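Local coordinates for protein leucyl aminopeptidase (Trypanosoma brucei brucei, PDB 5NTD) that probably removes N-terminal amino acids such as leucine from peptides, as a hexameric M17 aminopeptidase with manganese ions in its active site, at residues H163-K168 against D214-L219; L208-V213 against N504-F509. All blocks are in the same frame, centred on the assembly; numbering follows the deposited sequence.

Contact 1 (H163-K168 against D214-L219); sequences HNFSAK and DAPPNL
His163 gives its ND1 proton to OD2 of Asp214, and the ring of Phe165 sits beside the turn that follows. The bond from His163 ND1 to Asp214 OD2 is 2.6 Å long and nearly straight, at 167°. It meets the syn side of the carboxylate and lies close to the ring plane of His163. Water 1 bridges the same pair of loops. Water 1 accepts from Phe165 N at 3.0 Å and donates to Asp214 OD2. That oxygen is thus held by two donors, and OD1 is hydrogen-bonded elsewhere. Such a setting would probably favour the charged carboxylate.

The tight part is apolar. Phe165 has CG anti to its backbone N (chi1 180°), on the side of residues 214-219. Ala215 CA lies 4.1 Å from the centroid of the Phe165 ring, a CH-pi contact over the face. Pro216 CD comes to 3.4 Å from Phe165 CZ. Leu219 CD1 approaches the edge of the ring, 3.8 Å from Phe165 CE1. Asp214 CB also packs on Phe165 CB, 3.9 Å away.

The polar side is looser, in that Phe165 N and Asp214 OD2 are joined through a water and not directly. The neighbouring Asn164 is held by helix 196-214 through its side-chain amide, and His457 of a second subunit packs on Asp214. The arrangement is a buried His-carboxylate hydrogen bond at the C-terminal end of a helix, joining the loop after helix 150-158 to the end of helix 196-214 in the M17 catalytic domain.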
loop_
_atom_site.group_PDB
_atom_site.type_symbol
_atom_site.label_atom_id
_atom_site.label_comp_id
_atom_site.label_asym_id
_atom_site.label_seq_id
_atom_site.Cartn_x
_atom_site.Cartn_y
_atom_site.Cartn_z
ATOM N N HIS G 163 -7.067 -28.088 -22.997
ATOM C CA HIS G 163 -6.262 -27.345 -23.956
ATOM C C HIS G 163 -5.176 -28.207 -24.582
ATOM O O HIS G 163 -4.600 -29.085 -23.947
ATOM C CB HIS G 163 -5.613 -26.111 -23.317
ATOM C CG HIS G 163 -6.601 -25.069 -22.899
ATOM N ND1 HIS G 163 -6.279 -23.739 -22.778
ATOM C CD2 HIS G 163 -7.928 -25.157 -22.643
ATOM C CE1 HIS G 163 -7.351 -23.057 -22.436
ATOM N NE2 HIS G 163 -8.370 -23.889 -22.365
ATOM N N ASN G 164 -4.900 -27.946 -25.848
ATOM C CA ASN G 164 -3.871 -28.717 -26.569
ATOM C C ASN G 164 -2.509 -28.497 -25.951
ATOM O O ASN G 164 -1.654 -29.378 -26.004
ATOM C CB ASN G 164 -3.880 -28.446 -28.073
ATOM C CG ASN G 164 -3.406 -27.074 -28.434
ATOM O OD1 ASN G 164 -2.200 -26.813 -28.462
ATOM N ND2 ASN G 164 -4.359 -26.166 -28.680
ATOM N N PHE G 165 -2.300 -27.317 -25.380
ATOM C CA PHE G 165 -1.075 -27.089 -24.624
ATOM C C PHE G 165 -1.191 -27.731 -23.234
ATOM O O PHE G 165 -2.074 -27.411 -22.465
ATOM C CB PHE G 165 -0.705 -25.631 -24.465
ATOM C CG PHE G 165 0.542 -25.464 -23.678
ATOM C CD1 PHE G 165 1.789 -25.575 -24.288
ATOM C CD2 PHE G 165 0.484 -25.336 -22.282
ATOM C CE1 PHE G 165 2.950 -25.495 -23.551
ATOM C CE2 PHE G 165 1.655 -25.265 -21.537
ATOM C CZ PHE G 165 2.878 -25.357 -22.167
ATOM N N SER G 166 -0.239 -28.584 -22.909
ATOM C CA SER G 166 -0.149 -29.180 -21.576
ATOM C C SER G 166 1.262 -29.614 -21.202
ATOM O O SER G 166 2.059 -30.007 -22.048
ATOM C CB SER G 166 -1.048 -30.375 -21.461
ATOM O OG SER G 166 -1.050 -30.877 -20.133
ATOM N N ALA G 167 1.554 -29.477 -19.918
ATOM C CA ALA G 167 2.802 -29.950 -19.314
ATOM C C ALA G 167 2.545 -31.022 -18.253
ATOM O O ALA G 167 3.453 -31.428 -17.538
ATOM C CB ALA G 167 3.586 -28.795 -18.714
ATOM N N LYS G 168 1.297 -31.452 -18.157
ATOM C CA LYS G 168 0.921 -32.460 -17.172
ATOM C C LYS G 168 1.362 -33.878 -17.580
ATOM O O LYS G 168 1.397 -34.210 -18.761
ATOM C CB LYS G 168 -0.599 -32.482 -16.947
ATOM C CG LYS G 168 -1.173 -31.238 -16.252
ATOM C CD LYS G 168 -2.680 -31.415 -16.085
ATOM C CE LYS G 168 -3.356 -30.226 -15.475
ATOM N NZ LYS G 168 -2.986 -30.081 -14.044
ATOM N N ASP G 214 -1.283 -19.731 -24.218
ATOM C CA ASP G 214 -1.100 -20.648 -23.050
ATOM C C ASP G 214 0.374 -20.908 -22.749
ATOM O O ASP G 214 0.780 -21.045 -21.623
ATOM C CB ASP G 214 -1.743 -22.019 -23.284
ATOM C CG ASP G 214 -3.218 -22.070 -22.907
ATOM O OD1 ASP G 214 -3.678 -21.242 -22.094
ATOM O OD2 ASP G 214 -3.914 -22.915 -23.487
ATOM N N ALA G 215 1.175 -21.014 -23.797
ATOM C CA ALA G 215 2.565 -21.441 -23.657
ATOM C C ALA G 215 3.281 -20.471 -22.749
ATOM O O ALA G 215 3.165 -19.256 -22.916
ATOM C CB ALA G 215 3.259 -21.522 -25.009
ATOM N N PRO G 216 4.073 -20.993 -21.811
ATOM C CA PRO G 216 4.847 -20.104 -20.961
ATOM C C PRO G 216 6.005 -19.498 -21.711
ATOM O O PRO G 216 6.400 -19.999 -22.746
ATOM C CB PRO G 216 5.346 -21.030 -19.874
ATOM C CG PRO G 216 5.514 -22.338 -20.563
ATOM C CD PRO G 216 4.359 -22.401 -21.523
ATOM N N PRO G 217 6.554 -18.381 -21.204
ATOM C CA PRO G 217 7.548 -17.652 -21.987
ATOM C C PRO G 217 8.857 -18.382 -22.086
ATOM O O PRO G 217 9.692 -17.996 -22.866
ATOM C CB PRO G 217 7.712 -16.337 -21.214
ATOM C CG PRO G 217 6.538 -16.241 -20.314
ATOM C CD PRO G 217 6.172 -17.648 -19.989
ATOM N N ASN G 218 9.061 -19.390 -21.248
ATOM C CA ASN G 218 10.286 -20.223 -21.365
ATOM C C ASN G 218 10.253 -21.106 -22.622
ATOM O O ASN G 218 11.276 -21.554 -23.084
ATOM C CB ASN G 218 10.614 -21.012 -20.095
ATOM C CG ASN G 218 9.567 -22.015 -19.756
ATOM O OD1 ASN G 218 8.527 -21.683 -19.187
ATOM N ND2 ASN G 218 9.795 -23.251 -20.133
ATOM N N LEU G 219 9.059 -21.285 -23.184
ATOM C CA LEU G 219 8.841 -22.026 -24.463
ATOM C C LEU G 219 8.577 -21.098 -25.630
ATOM O O LEU G 219 9.147 -21.236 -26.709
ATOM C CB LEU G 219 7.691 -22.990 -24.340
ATOM C CG LEU G 219 7.932 -24.144 -23.373
ATOM C CD1 LEU G 219 6.684 -25.011 -23.282
ATOM C CD2 LEU G 219 9.111 -25.004 -23.788
HETATM O O HOH W 1 -3.650 -24.690 -25.832
#

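Contact 2 (L208-V213 against N504-F509); sequences LCQRLV and NGATGF
Gln210 and Val213, one turn apart on helix 196-214, pack on Ala506. Gln210 can be followed outward. Its CB lies 4.2 Å from Gly508 N. CG is anti to the backbone N (chi1 -167°) and meets both the carbonyl and the side chain of Ala506, at 3.4 Å from Ala506 O and 3.8 Å from Ala506 CB. CD stays near the same carbonyl. At the tip, Gln210 OE1 is 3.5 Å from Ala506 O, a contact of two acceptors and not a hydrogen bond. The extended chain also touches His163 and Asn164.

Ala506 CB touches both Gln210 O and Val213 CG1, each at 3.5 Å. On the other side of Gln210 in sequence, Cys209 SG reaches Gly508 CA at 3.9 Å. Gly508 has no side chain, and the helix backbone comes close there: the CA atoms of Gln210 and Gly508 are 4.2 Å apart. Its positive phi, 67°, is also one that glycine accepts easily. Thr507 OG1 accepts from Phe509 N, an ST turn just after the short strand 505-506. Helix 196-214 thus packs closely on strand 505-506 and the loop after it, where Ala506 and Gly508 are small enough for the close approach. This lies within the M17 catalytic domain, with the side chain of Val213 about 10 Å from the bound bestatin.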
loop_
_atom_site.group_PDB
_atom_site.type_symbol
_atom_site.label_atom_id
_atom_site.label_comp_id
_atom_site.label_asym_id
_atom_site.label_seq_id
_atom_site.Cartn_x
_atom_site.Cartn_y
_atom_site.Cartn_z
ATOM N N LEU G 208 -4.430 -22.999 -32.331
ATOM C CA LEU G 208 -3.012 -22.580 -32.420
ATOM C C LEU G 208 -2.814 -21.296 -31.602
ATOM O O LEU G 208 -1.843 -21.153 -30.891
ATOM C CB LEU G 208 -2.581 -22.350 -33.863
ATOM C CG LEU G 208 -1.166 -21.837 -34.044
ATOM C CD1 LEU G 208 -0.155 -22.782 -33.425
ATOM C CD2 LEU G 208 -0.854 -21.667 -35.526
ATOM N N CYS G 209 -3.740 -20.369 -31.764
ATOM C CA CYS G 209 -3.726 -19.096 -31.035
ATOM C C CYS G 209 -3.744 -19.374 -29.535
ATOM O O CYS G 209 -2.913 -18.877 -28.775
ATOM C CB CYS G 209 -4.902 -18.250 -31.431
ATOM S SG CYS G 209 -4.924 -16.604 -30.666
ATOM N N GLN G 210 -4.638 -20.268 -29.149
ATOM C CA GLN G 210 -4.723 -20.740 -27.755
ATOM C C GLN G 210 -3.403 -21.314 -27.267
ATOM O O GLN G 210 -2.927 -21.021 -26.154
ATOM C CB GLN G 210 -5.819 -21.768 -27.610
ATOM C CG GLN G 210 -6.185 -22.072 -26.183
ATOM C CD GLN G 210 -7.005 -23.352 -26.073
ATOM O OE1 GLN G 210 -8.178 -23.321 -25.731
ATOM N NE2 GLN G 210 -6.365 -24.487 -26.329
ATOM N N ARG G 211 -2.779 -22.100 -28.122
ATOM C CA ARG G 211 -1.514 -22.788 -27.779
ATOM C C ARG G 211 -0.426 -21.777 -27.508
ATOM O O ARG G 211 0.315 -21.875 -26.526
ATOM C CB ARG G 211 -1.100 -23.722 -28.912
ATOM C CG ARG G 211 0.096 -24.605 -28.572
ATOM C CD ARG G 211 0.414 -25.619 -29.679
ATOM N NE ARG G 211 1.562 -26.410 -29.285
ATOM C CZ ARG G 211 1.531 -27.380 -28.368
ATOM N NH1 ARG G 211 0.394 -27.752 -27.790
ATOM N NH2 ARG G 211 2.678 -27.978 -28.014
ATOM N N LEU G 212 -0.305 -20.822 -28.408
ATOM C CA LEU G 212 0.753 -19.807 -28.329
ATOM C C LEU G 212 0.587 -18.952 -27.041
ATOM O O LEU G 212 1.549 -18.632 -26.359
ATOM C CB LEU G 212 0.764 -18.915 -29.556
ATOM C CG LEU G 212 1.097 -19.613 -30.894
ATOM C CD1 LEU G 212 0.761 -18.709 -32.035
ATOM C CD2 LEU G 212 2.561 -20.016 -30.970
ATOM N N VAL G 213 -0.656 -18.617 -26.747
ATOM C CA VAL G 213 -0.980 -17.763 -25.604
ATOM C C VAL G 213 -0.774 -18.513 -24.274
ATOM O O VAL G 213 -0.118 -18.019 -23.365
ATOM C CB VAL G 213 -2.393 -17.180 -25.736
ATOM C CG1 VAL G 213 -2.757 -16.360 -24.503
ATOM C CG2 VAL G 213 -2.444 -16.289 -26.954
ATOM N N ASN G 504 -9.609 -20.910 -17.269
ATOM C CA ASN G 504 -8.956 -22.112 -17.842
ATOM C C ASN G 504 -7.744 -21.849 -18.703
ATOM O O ASN G 504 -7.084 -22.780 -19.144
ATOM C CB ASN G 504 -9.953 -22.934 -18.642
ATOM C CG ASN G 504 -11.028 -23.538 -17.758
ATOM O OD1 ASN G 504 -10.777 -23.917 -16.610
ATOM N ND2 ASN G 504 -12.223 -23.598 -18.265
ATOM N N GLY G 505 -7.464 -20.587 -18.946
ATOM C CA GLY G 505 -6.320 -20.225 -19.782
ATOM C C GLY G 505 -6.762 -19.462 -21.023
ATOM O O GLY G 505 -7.767 -18.790 -21.015
ATOM N N ALA G 506 -5.969 -19.580 -22.086
ATOM C CA ALA G 506 -6.191 -18.826 -23.317
ATOM C C ALA G 506 -7.505 -19.260 -23.972
ATOM O O ALA G 506 -7.937 -20.388 -23.835
ATOM C CB ALA G 506 -5.076 -19.004 -24.274
ATOM N N THR G 507 -8.145 -18.305 -24.609
ATOM C CA THR G 507 -9.428 -18.511 -25.298
ATOM C C THR G 507 -9.274 -18.676 -26.819
ATOM O O THR G 507 -10.198 -19.072 -27.491
ATOM C CB THR G 507 -10.386 -17.320 -25.075
ATOM O OG1 THR G 507 -9.714 -16.115 -25.448
ATOM C CG2 THR G 507 -10.809 -17.248 -23.667
ATOM N N GLY G 508 -8.132 -18.274 -27.347
ATOM C CA GLY G 508 -7.930 -18.189 -28.788
ATOM C C GLY G 508 -8.792 -17.112 -29.438
ATOM O O GLY G 508 -9.124 -17.187 -30.624
ATOM N N PHE G 509 -9.145 -16.096 -28.674
ATOM C CA PHE G 509 -9.917 -14.942 -29.186
ATOM C C PHE G 509 -9.081 -14.133 -30.158
ATOM O O PHE G 509 -7.928 -13.820 -29.892
ATOM C CB PHE G 509 -10.346 -14.053 -28.009
ATOM C CG PHE G 509 -11.174 -12.849 -28.375
ATOM C CD1 PHE G 509 -10.589 -11.712 -28.935
ATOM C CD2 PHE G 509 -12.512 -12.801 -28.042
ATOM C CE1 PHE G 509 -11.344 -10.583 -29.202
ATOM C CE2 PHE G 509 -13.271 -11.683 -28.314
ATOM C CZ PHE G 509 -12.693 -10.577 -28.889
#

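Contact 1 and contact 2 lie about 10 Å apart, centre to centre, and share helix 196-214. Contact 2 uses its last turns, and contact 1 begins at its final residue and the loop beyond. Along the chain the segments alternate: 163-168, 208-213, 214-219, then 504-509. Two polar links tie them together: Asp214 OD1 to Ala506 N and Asn164 OD1 to Arg211 NH1, both 2.8 Å and probable hydrogen bonds. The end of this helix therefore joins a loop from the N-terminal part to a late segment of the catalytic domain. Both contacts also touch the second subunit, so this junction lies near an interface of the hexamer.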